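Local coordinates for calcium homeostasis modulator protein 5 (Homo sapiens, PDB 7D60) that forms undecameric, cone-shaped large-pore channels in the membrane, whose gating and ion conductance are probably regulated by membrane lipids, at residues V61-G66 and S106-P111. Residues are numbered along the deposited sequence; the frame is centred on the assembly and turned at random.
Sequences VLLILG and SSLVAP
Ser107 OG meets Leu63 across the S2-S3 interface, and it also turns back on its own chain. It donates a hydrogen bond to Ile103 O, one helical turn earlier, with a weaker bond to Thr104 O. Its position between the backbone N and the carbonyl carbon (chi1 67°) accompanies this return. The hydroxyl is thus satisfied within S3, and what it offers S2 is a van der Waals surface: Leu63 CD1 lies 3.8 Å from Ser107 OG. The buried serine illustrates how a polar side chain can be accommodated at a break in a transmembrane segment by pairing locally.

The two segments run antiparallel, and their backbones come nearest at Gly66. Gly66 has no side chain, so Gly66 CA and Ser107 CA come within 4.7 Å, and Ser107 CB rests against the glycine backbone, 4.0 Å from Gly66 CA. A turn away the contact is carried mainly by leucine and proline carbons. Leu63 has its CG anti to the backbone N (chi1 164°), and its CB meets Pro111 CG at 3.9 Å. Beyond Ser107, Leu63 CD1 also touches Leu108 CD2, at 4.1 Å. Leu62 CB lies 4.3 Å from Pro111 CD and also faces Ala110 CB, while Leu62 CD1 sits 3.6 Å from Ala110 O.

S3 is interrupted here, helix 95-106 giving way to helix 109-120. Pro111 has no N-H to return to Ser107 O, consistent with the break. On the far side of S3, Val109 packs on Tyr20 and Met23 of helix 15-38. Bound phosphatidate molecules touch Leu65, Gly66 and Val109, and on helix 47-68 Val61 packs on Ile187, and Ile64 on Ser191, of a neighbouring subunit.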
# COMPACT_ATOMS: atom_id res chain seq x y z
N VAL A 61 24.13 16.71 -38.49
CA VAL A 61 24.45 16.96 -37.09
C VAL A 61 24.88 15.66 -36.41
O VAL A 61 25.80 15.65 -35.59
CB VAL A 61 23.24 17.62 -36.41
CG1 VAL A 61 23.36 17.63 -34.90
CG2 VAL A 61 23.08 19.03 -36.92
N LEU A 62 24.25 14.54 -36.76
CA LEU A 62 24.61 13.26 -36.17
C LEU A 62 25.94 12.75 -36.68
O LEU A 62 26.57 11.90 -36.03
CB LEU A 62 23.51 12.23 -36.44
CG LEU A 62 22.21 12.36 -35.65
CD1 LEU A 62 21.15 11.47 -36.26
CD2 LEU A 62 22.42 12.01 -34.20
N LEU A 63 26.40 13.23 -37.83
CA LEU A 63 27.70 12.83 -38.34
C LEU A 63 28.83 13.54 -37.60
O LEU A 63 29.87 12.95 -37.31
CB LEU A 63 27.77 13.10 -39.84
CG LEU A 63 29.13 13.10 -40.52
CD1 LEU A 63 29.63 11.69 -40.69
CD2 LEU A 63 29.05 13.79 -41.86
N ILE A 64 28.63 14.82 -37.29
CA ILE A 64 29.64 15.60 -36.58
C ILE A 64 29.73 15.15 -35.13
O ILE A 64 30.82 15.08 -34.55
CB ILE A 64 29.31 17.10 -36.73
CG1 ILE A 64 29.82 17.59 -38.08
CG2 ILE A 64 29.89 17.95 -35.61
CD1 ILE A 64 29.33 18.95 -38.42
N LEU A 65 28.60 14.78 -34.53
CA LEU A 65 28.58 14.23 -33.18
C LEU A 65 29.27 12.88 -33.09
O LEU A 65 29.68 12.49 -31.99
CB LEU A 65 27.13 14.11 -32.71
CG LEU A 65 26.84 13.94 -31.23
CD1 LEU A 65 27.20 15.20 -30.47
CD2 LEU A 65 25.39 13.58 -31.01
N GLY A 66 29.43 12.17 -34.20
CA GLY A 66 30.17 10.92 -34.17
C GLY A 66 31.67 11.13 -34.17
O GLY A 66 32.42 10.24 -33.76
N SER A 106 32.51 4.39 -39.03
CA SER A 106 31.81 4.14 -37.78
C SER A 106 30.86 5.27 -37.42
O SER A 106 29.86 5.04 -36.74
CB SER A 106 32.81 3.93 -36.65
OG SER A 106 32.19 4.14 -35.39
N SER A 107 31.16 6.49 -37.85
CA SER A 107 30.30 7.63 -37.57
C SER A 107 29.23 7.84 -38.63
O SER A 107 28.45 8.78 -38.53
CB SER A 107 31.14 8.90 -37.43
OG SER A 107 31.73 9.25 -38.67
N LEU A 108 29.19 6.98 -39.65
CA LEU A 108 28.17 7.02 -40.69
C LEU A 108 27.03 6.05 -40.42
O LEU A 108 26.30 5.68 -41.34
CB LEU A 108 28.79 6.71 -42.05
CG LEU A 108 29.22 7.88 -42.92
CD1 LEU A 108 29.72 7.36 -44.24
CD2 LEU A 108 28.08 8.84 -43.12
N VAL A 109 26.85 5.61 -39.18
CA VAL A 109 25.82 4.65 -38.84
C VAL A 109 24.54 5.34 -38.38
O VAL A 109 23.45 5.03 -38.85
CB VAL A 109 26.34 3.65 -37.79
CG1 VAL A 109 25.23 2.74 -37.31
CG2 VAL A 109 27.46 2.82 -38.37
N ALA A 110 24.67 6.30 -37.48
CA ALA A 110 23.53 7.11 -37.04
C ALA A 110 22.98 8.08 -38.10
O ALA A 110 21.78 8.37 -38.04
CB ALA A 110 23.89 7.87 -35.76
N PRO A 111 23.76 8.63 -39.05
CA PRO A 111 23.11 9.29 -40.19
C PRO A 111 22.26 8.38 -41.06
O PRO A 111 21.19 8.79 -41.50
CB PRO A 111 24.30 9.86 -40.98
CG PRO A 111 25.25 10.18 -39.97
CD PRO A 111 25.15 9.13 -38.91